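Local coordinates for putative uncharacterized protein PH0734 (Pyrococcus horikoshii, PDB 3D79) that is of unknown function but carries a pre-PUA-like domain followed by a PUA domain, a family generally associated with RNA binding, at residues A[56-61]-A[171-176]; A[105-110]-A[140-145]. All coordinates share one frame; numbering follows the deposited sequence.

Interaction 1. Residues A[56-61]-A[171-176]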
ATOM      1  N   THR A  56      -9.506  10.449   6.037  1.00 21.64           N
ATOM      2  CA  THR A  56      -8.355   9.546   6.184  1.00 21.00           C
ATOM      3  C   THR A  56      -8.027   9.225   7.635  1.00 20.46           C
ATOM      4  O   THR A  56      -7.809  10.123   8.446  1.00 20.58           O
ATOM      5  CB  THR A  56      -7.095  10.145   5.524  1.00 21.04           C
ATOM      6  OG1 THR A  56      -7.418  10.616   4.210  1.00 21.70           O
ATOM      7  CG2 THR A  56      -5.978   9.100   5.426  1.00 20.70           C
ATOM      8  N   GLU A  57      -7.972   7.932   7.946  1.00 20.01           N
ATOM      9  CA  GLU A  57      -7.587   7.479   9.278  1.00 19.43           C
ATOM     10  C   GLU A  57      -6.305   6.660   9.209  1.00 18.70           C
ATOM     11  O   GLU A  57      -5.993   6.076   8.173  1.00 18.66           O
ATOM     12  CB  GLU A  57      -8.692   6.628   9.899  1.00 19.71           C
ATOM     13  CG  GLU A  57      -9.974   7.378  10.236  1.00 21.05           C
ATOM     14  CD  GLU A  57     -11.139   6.428  10.409  1.00 22.79           C
ATOM     15  OE1 GLU A  57     -11.518   5.768   9.414  1.00 25.06           O
ATOM     16  OE2 GLU A  57     -11.667   6.333  11.534  1.00 23.56           O
ATOM     17  N   ILE A  58      -5.579   6.636  10.324  1.00 18.10           N
ATOM     18  CA  ILE A  58      -4.386   5.807  10.495  1.00 17.51           C
ATOM     19  C   ILE A  58      -4.717   4.700  11.497  1.00 17.12           C
ATOM     20  O   ILE A  58      -5.202   4.969  12.594  1.00 17.08           O
ATOM     21  CB  ILE A  58      -3.175   6.656  10.992  1.00 17.35           C
ATOM     22  CG1 ILE A  58      -2.894   7.841  10.046  1.00 18.84           C
ATOM     23  CG2 ILE A  58      -1.912   5.787  11.228  1.00 17.79           C
ATOM     24  CD1 ILE A  58      -2.603   7.468   8.593  1.00 20.30           C
ATOM     25  N   ILE A  59      -4.484   3.455  11.101  1.00 16.45           N
ATOM     26  CA  ILE A  59      -4.739   2.320  11.982  1.00 15.99           C
ATOM     27  C   ILE A  59      -3.410   1.856  12.570  1.00 15.85           C
ATOM     28  O   ILE A  59      -2.480   1.530  11.827  1.00 15.24           O
ATOM     29  CB  ILE A  59      -5.412   1.142  11.238  1.00 15.92           C
ATOM     30  CG1 ILE A  59      -6.688   1.595  10.504  1.00 16.52           C
ATOM     31  CG2 ILE A  59      -5.687  -0.028  12.203  1.00 15.55           C
ATOM     32  CD1 ILE A  59      -7.823   2.035  11.420  1.00 17.19           C
ATOM     33  N   LEU A  60      -3.340   1.836  13.900  1.00 16.33           N
ATOM     34  CA  LEU A  60      -2.144   1.428  14.626  1.00 16.80           C
ATOM     35  C   LEU A  60      -2.325   0.031  15.193  1.00 17.11           C
ATOM     36  O   LEU A  60      -3.377  -0.283  15.747  1.00 17.66           O
ATOM     37  CB  LEU A  60      -1.828   2.411  15.759  1.00 17.46           C
ATOM     38  CG  LEU A  60      -1.477   3.848  15.341  1.00 18.34           C
ATOM     39  CD1 LEU A  60      -2.721   4.729  15.355  1.00 19.68           C
ATOM     40  CD2 LEU A  60      -0.386   4.429  16.237  1.00 20.70           C
ATOM     41  N   VAL A  61      -1.301  -0.801  15.037  1.00 17.23           N
ATOM     42  CA  VAL A  61      -1.306  -2.158  15.580  1.00 17.30           C
ATOM     43  C   VAL A  61      -0.205  -2.223  16.627  1.00 17.78           C
ATOM     44  O   VAL A  61       0.974  -2.078  16.300  1.00 17.23           O
ATOM     45  CB  VAL A  61      -1.079  -3.220  14.485  1.00 17.37           C
ATOM     46  CG1 VAL A  61      -1.163  -4.621  15.075  1.00 16.87           C
ATOM     47  CG2 VAL A  61      -2.107  -3.065  13.372  1.00 17.47           C
ATOM     48  N   ASP A 171       5.124  12.522   1.584  1.00 21.53           N
ATOM     49  CA  ASP A 171       3.892  13.305   1.748  1.00 21.11           C
ATOM     50  C   ASP A 171       3.591  13.580   3.230  1.00 21.14           C
ATOM     51  O   ASP A 171       4.383  13.219   4.105  1.00 20.86           O
ATOM     52  CB  ASP A 171       2.695  12.692   0.982  1.00 20.67           C
ATOM     53  CG  ASP A 171       2.098  11.462   1.662  1.00 19.37           C
ATOM     54  OD1 ASP A 171       2.496  11.108   2.789  1.00 17.86           O
ATOM     55  OD2 ASP A 171       1.200  10.844   1.052  1.00 17.48           O
ATOM     56  N   LYS A 172       2.466  14.229   3.508  1.00 21.14           N
ATOM     57  CA  LYS A 172       2.150  14.624   4.874  1.00 21.40           C
ATOM     58  C   LYS A 172       1.802  13.443   5.784  1.00 20.96           C
ATOM     59  O   LYS A 172       2.108  13.465   6.977  1.00 20.90           O
ATOM     60  CB  LYS A 172       1.051  15.689   4.890  1.00 21.71           C
ATOM     61  CG  LYS A 172       1.559  17.087   4.544  1.00 24.18           C
ATOM     62  CD  LYS A 172       2.525  17.608   5.611  1.00 27.76           C
ATOM     63  CE  LYS A 172       3.234  18.881   5.168  1.00 29.80           C
ATOM     64  NZ  LYS A 172       4.347  19.253   6.091  1.00 31.60           N
ATOM     65  N   ILE A 173       1.179  12.411   5.215  1.00 20.25           N
ATOM     66  CA  ILE A 173       0.922  11.168   5.955  1.00 19.84           C
ATOM     67  C   ILE A 173       2.248  10.506   6.361  1.00 20.06           C
ATOM     68  O   ILE A 173       2.415  10.070   7.508  1.00 19.31           O
ATOM     69  CB  ILE A 173       0.044  10.191   5.142  1.00 19.86           C
ATOM     70  CG1 ILE A 173      -1.350  10.794   4.913  1.00 19.75           C
ATOM     71  CG2 ILE A 173      -0.067   8.840   5.853  1.00 19.16           C
ATOM     72  CD1 ILE A 173      -2.231  10.062   3.895  1.00 20.08           C
ATOM     73  N   TRP A 174       3.187  10.458   5.421  1.00 20.32           N
ATOM     74  CA  TRP A 174       4.537   9.955   5.678  1.00 21.06           C
ATOM     75  C   TRP A 174       5.200  10.715   6.825  1.00 21.82           C
ATOM     76  O   TRP A 174       5.767  10.106   7.727  1.00 21.54           O
ATOM     77  CB  TRP A 174       5.385  10.051   4.405  1.00 21.32           C
ATOM     78  CG  TRP A 174       6.832   9.674   4.579  1.00 21.47           C
ATOM     79  CD1 TRP A 174       7.880  10.526   4.808  1.00 21.56           C
ATOM     80  CD2 TRP A 174       7.395   8.356   4.517  1.00 21.78           C
ATOM     81  NE1 TRP A 174       9.054   9.821   4.900  1.00 22.13           N
ATOM     82  CE2 TRP A 174       8.788   8.488   4.720  1.00 22.27           C
ATOM     83  CE3 TRP A 174       6.859   7.075   4.310  1.00 21.33           C
ATOM     84  CZ2 TRP A 174       9.653   7.388   4.728  1.00 22.17           C
ATOM     85  CZ3 TRP A 174       7.726   5.981   4.321  1.00 21.84           C
ATOM     86  CH2 TRP A 174       9.104   6.147   4.525  1.00 21.73           C
ATOM     87  N   GLU A 175       5.103  12.043   6.800  1.00 22.71           N
ATOM     88  CA  GLU A 175       5.736  12.872   7.831  1.00 24.01           C
ATOM     89  C   GLU A 175       5.314  12.467   9.240  1.00 23.78           C
ATOM     90  O   GLU A 175       6.149  12.399  10.149  1.00 23.97           O
ATOM     91  CB  GLU A 175       5.447  14.360   7.596  1.00 23.91           C
ATOM     92  CG  GLU A 175       6.176  14.940   6.390  1.00 25.80           C
ATOM     93  CD  GLU A 175       6.108  16.457   6.315  1.00 26.19           C
ATOM     94  OE1 GLU A 175       5.660  17.100   7.291  1.00 30.09           O
ATOM     95  OE2 GLU A 175       6.510  17.008   5.269  1.00 29.88           O
ATOM     96  N   VAL A 176       4.025  12.174   9.411  1.00 23.61           N
ATOM     97  CA  VAL A 176       3.471  11.873  10.736  1.00 23.67           C
ATOM     98  C   VAL A 176       3.451  10.384  11.107  1.00 23.51           C
ATOM     99  O   VAL A 176       3.121  10.040  12.242  1.00 23.87           O
ATOM    100  CB  VAL A 176       2.053  12.491  10.942  1.00 23.67           C
ATOM    101  CG1 VAL A 176       2.085  14.003  10.720  1.00 24.12           C
ATOM    102  CG2 VAL A 176       1.011  11.825  10.048  1.00 23.42           C
TER
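T56 opens the contact: its methyl CG2 and the end of I173, CD1, reach toward each other tip to tip, 4.2 Å apart. The rotation about the CA-CB bond of T56 (chi1 -48°) sets CG2 anti to the backbone N and turns it to the helix, while OG1 lies beside that N and is taken up within the strand's own neighbourhood, hydrogen-bonded to R70 and D53. The two branches of this threonine thus do different work, the methyl group meeting the helix and the hydroxyl tying the strand to its surroundings. Two residues on, I58 again faces the helix. Its CD1 comes to 4.0 Å from CG2 of I173, and the two side chains cross at a slant. I173 therefore divides its branches between two alternate strand positions, CD1 going to T56 and CG2 to I58. With chi1 at -64°, CG1 of I173 lies beside the backbone N and CG2 beside the carbonyl carbon. Contact is purely apolar and light, burying 106 Å² in all, and the nearest CA atoms, those of I58 and I173, stay 8.8 Å apart. The side chain of I173 also touches F52 in the loop before the strand. The helical turn that presents I173 is capped by D171: W174 N donates to D171 OD1 over 2.8 Å, nearly straight at 172°, meeting the oxygen close to its C-O axis. The other oxygen, OD2, takes the backbone N-H of H168, so the carboxylate bridges the end of strand 167-168 and the new helix. This is a helix N-cap at the start of the C-terminal helix 172-177, which packs through one isoleucine on a central strand of the antiparallel pre-PUA-like sheet.

Interaction 2. Residues A[105-110]-A[140-145]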
ATOM      1  N   PRO A 105      11.678   9.773  -9.061  1.00 19.43           N
ATOM      2  CA  PRO A 105      11.564  11.151  -8.573  1.00 19.64           C
ATOM      3  C   PRO A 105      10.194  11.780  -8.848  1.00 19.14           C
ATOM      4  O   PRO A 105       9.708  12.567  -8.036  1.00 19.35           O
ATOM      5  CB  PRO A 105      12.685  11.890  -9.318  1.00 19.63           C
ATOM      6  CG  PRO A 105      13.026  11.041 -10.473  1.00 20.18           C
ATOM      7  CD  PRO A 105      12.727   9.633 -10.089  1.00 19.78           C
ATOM      8  N   HIS A 106       9.567  11.412  -9.962  1.00 19.13           N
ATOM      9  CA  HIS A 106       8.235  11.912 -10.292  1.00 18.76           C
ATOM     10  C   HIS A 106       7.203  11.463  -9.256  1.00 18.43           C
ATOM     11  O   HIS A 106       6.430  12.278  -8.750  1.00 17.64           O
ATOM     12  CB  HIS A 106       7.825  11.450 -11.687  1.00 19.76           C
ATOM     13  CG  HIS A 106       8.686  12.002 -12.777  1.00 21.47           C
ATOM     14  ND1 HIS A 106       8.504  13.264 -13.298  1.00 23.19           N
ATOM     15  CD2 HIS A 106       9.747  11.473 -13.432  1.00 23.61           C
ATOM     16  CE1 HIS A 106       9.408  13.486 -14.235  1.00 23.82           C
ATOM     17  NE2 HIS A 106      10.175  12.416 -14.335  1.00 24.82           N
ATOM     18  N   ILE A 107       7.215  10.169  -8.936  1.00 17.68           N
ATOM     19  CA  ILE A 107       6.282   9.591  -7.958  1.00 17.67           C
ATOM     20  C   ILE A 107       6.471  10.179  -6.552  1.00 18.30           C
ATOM     21  O   ILE A 107       5.497  10.460  -5.848  1.00 18.32           O
ATOM     22  CB  ILE A 107       6.385   8.043  -7.943  1.00 17.38           C
ATOM     23  CG1 ILE A 107       5.930   7.485  -9.298  1.00 16.84           C
ATOM     24  CG2 ILE A 107       5.562   7.429  -6.791  1.00 17.27           C
ATOM     25  CD1 ILE A 107       6.448   6.084  -9.607  1.00 17.02           C
ATOM     26  N   LEU A 108       7.724  10.375  -6.147  1.00 18.61           N
ATOM     27  CA  LEU A 108       8.002  10.973  -4.843  1.00 19.16           C
ATOM     28  C   LEU A 108       7.605  12.456  -4.768  1.00 19.73           C
ATOM     29  O   LEU A 108       7.505  13.024  -3.672  1.00 19.80           O
ATOM     30  CB  LEU A 108       9.473  10.766  -4.457  1.00 19.29           C
ATOM     31  CG  LEU A 108       9.920   9.318  -4.216  1.00 19.73           C
ATOM     32  CD1 LEU A 108      11.404   9.286  -3.885  1.00 21.75           C
ATOM     33  CD2 LEU A 108       9.104   8.647  -3.097  1.00 20.24           C
ATOM     34  N   ASN A 109       7.378  13.057  -5.936  1.00 20.10           N
ATOM     35  CA  ASN A 109       6.925  14.452  -6.057  1.00 20.92           C
ATOM     36  C   ASN A 109       5.402  14.575  -6.247  1.00 20.41           C
ATOM     37  O   ASN A 109       4.887  15.677  -6.458  1.00 20.72           O
ATOM     38  CB  ASN A 109       7.687  15.157  -7.197  1.00 21.39           C
ATOM     39  CG  ASN A 109       7.278  16.626  -7.381  1.00 24.18           C
ATOM     40  OD1 ASN A 109       6.812  17.028  -8.455  1.00 27.98           O
ATOM     41  ND2 ASN A 109       7.445  17.422  -6.334  1.00 26.56           N
ATOM     42  N   GLY A 110       4.684  13.452  -6.166  1.00 19.73           N
ATOM     43  CA  GLY A 110       3.217  13.477  -6.234  1.00 18.97           C
ATOM     44  C   GLY A 110       2.587  13.067  -7.557  1.00 18.48           C
ATOM     45  O   GLY A 110       1.364  13.170  -7.726  1.00 18.63           O
ATOM     46  N   ARG A 140      12.296  -0.710  -2.482  1.00 20.69           N
ATOM     47  CA  ARG A 140      11.747   0.240  -1.524  1.00 19.15           C
ATOM     48  C   ARG A 140      10.396   0.713  -2.041  1.00 17.96           C
ATOM     49  O   ARG A 140      10.267   1.034  -3.221  1.00 16.96           O
ATOM     50  CB  ARG A 140      12.659   1.459  -1.330  1.00 19.52           C
ATOM     51  CG  ARG A 140      14.002   1.182  -0.670  1.00 20.94           C
ATOM     52  CD  ARG A 140      13.851   0.367   0.606  1.00 23.00           C
ATOM     53  NE  ARG A 140      15.020   0.515   1.474  1.00 25.36           N
ATOM     54  CZ  ARG A 140      15.219  -0.169   2.598  1.00 26.62           C
ATOM     55  NH1 ARG A 140      14.334  -1.071   3.002  1.00 26.58           N
ATOM     56  NH2 ARG A 140      16.314   0.050   3.320  1.00 27.55           N
ATOM     57  N   PRO A 141       9.385   0.740  -1.161  1.00 17.26           N
ATOM     58  CA  PRO A 141       8.080   1.231  -1.600  1.00 16.57           C
ATOM     59  C   PRO A 141       8.064   2.750  -1.696  1.00 16.11           C
ATOM     60  O   PRO A 141       8.669   3.439  -0.865  1.00 16.72           O
ATOM     61  CB  PRO A 141       7.145   0.745  -0.498  1.00 16.67           C
ATOM     62  CG  PRO A 141       8.004   0.766   0.730  1.00 17.16           C
ATOM     63  CD  PRO A 141       9.365   0.319   0.254  1.00 17.21           C
ATOM     64  N   LEU A 142       7.384   3.258  -2.720  1.00 15.27           N
ATOM     65  CA  LEU A 142       7.326   4.688  -2.981  1.00 14.67           C
ATOM     66  C   LEU A 142       5.941   5.236  -2.674  1.00 14.07           C
ATOM     67  O   LEU A 142       5.791   6.403  -2.307  1.00 14.15           O
ATOM     68  CB  LEU A 142       7.622   4.973  -4.456  1.00 14.81           C
ATOM     69  CG  LEU A 142       8.847   4.333  -5.106  1.00 14.72           C
ATOM     70  CD1 LEU A 142       8.864   4.666  -6.584  1.00 15.41           C
ATOM     71  CD2 LEU A 142      10.123   4.811  -4.423  1.00 16.19           C
ATOM     72  N   ALA A 143       4.931   4.391  -2.839  1.00 13.66           N
ATOM     73  CA  ALA A 143       3.549   4.870  -2.851  1.00 13.03           C
ATOM     74  C   ALA A 143       2.543   3.739  -2.762  1.00 12.96           C
ATOM     75  O   ALA A 143       2.873   2.576  -2.989  1.00 12.72           O
ATOM     76  CB  ALA A 143       3.289   5.677  -4.127  1.00 13.20           C
ATOM     77  N   ILE A 144       1.305   4.109  -2.443  1.00 12.55           N
ATOM     78  CA  ILE A 144       0.177   3.203  -2.547  1.00 12.57           C
ATOM     79  C   ILE A 144      -0.908   3.905  -3.353  1.00 12.57           C
ATOM     80  O   ILE A 144      -0.924   5.145  -3.438  1.00 12.54           O
ATOM     81  CB  ILE A 144      -0.360   2.740  -1.161  1.00 12.60           C
ATOM     82  CG1 ILE A 144      -0.807   3.929  -0.304  1.00 12.77           C
ATOM     83  CG2 ILE A 144       0.713   1.918  -0.413  1.00 13.28           C
ATOM     84  CD1 ILE A 144      -1.664   3.533   0.899  1.00 12.89           C
ATOM     85  N   GLY A 145      -1.795   3.122  -3.951  1.00 12.68           N
ATOM     86  CA  GLY A 145      -2.839   3.702  -4.790  1.00 13.37           C
ATOM     87  C   GLY A 145      -3.831   2.713  -5.348  1.00 13.76           C
ATOM     88  O   GLY A 145      -3.926   1.570  -4.896  1.00 13.51           O
TER
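A classic beta bulge, in which L142 and A143 both face V133, lets two consecutive strand residues point at the same helix. CG2 of I107 fits against both of them, 4.0 Å from L142 CB and 3.9 Å from A143 CB. With chi1 at -65°, this branch lies anti to the backbone N of I107, and the longer branch carries CD1 to 4.1 Å from L142 CD1. The side chains of I107 and L142 meet at about a right angle, as do those of L108 and L142. L108 approaches with CD2, which lies 4.2 Å from L142 CD2 and also close to the carbonyl oxygen of L142. L142 is consequently gripped by both helix residues, one against each of its methyl groups, and the whole apolar contact buries 184 Å². Just beyond, the helix ends in a Schellman motif at G110, whose positive phi (102°) suits a residue without a side chain. V99 of strand 96-99 touches both I107 and L142, while L108 also rests on A169 and R170; helix 104-108 thus packs on strand 141-147, itself paired with strands 130-135, 161-165 and 167-168 in the mixed sheet of the PUA domain.

Interaction 2 is nested in the chain loop that interaction 1 closes. The former lies within the PUA domain, whereas the latter brings the C-terminal helix, which follows the PUA strands, back onto the pre-PUA-like sheet. The centres of interactions 1 and 2 are about 15 Å apart, and the nearest atoms of interactions 1 and 2 about 6 Å, without touching. The connection between them runs along the chain: L108 of interaction 2 touches A169 and R170, immediately before D171, the N-cap residue of interaction 1, and L142 is hydrogen-bonded through its backbone to A169. Both are apolar helix-on-strand contacts, one joining the C-terminal helix to the pre-PUA-like sheet, the other inside the PUA domain.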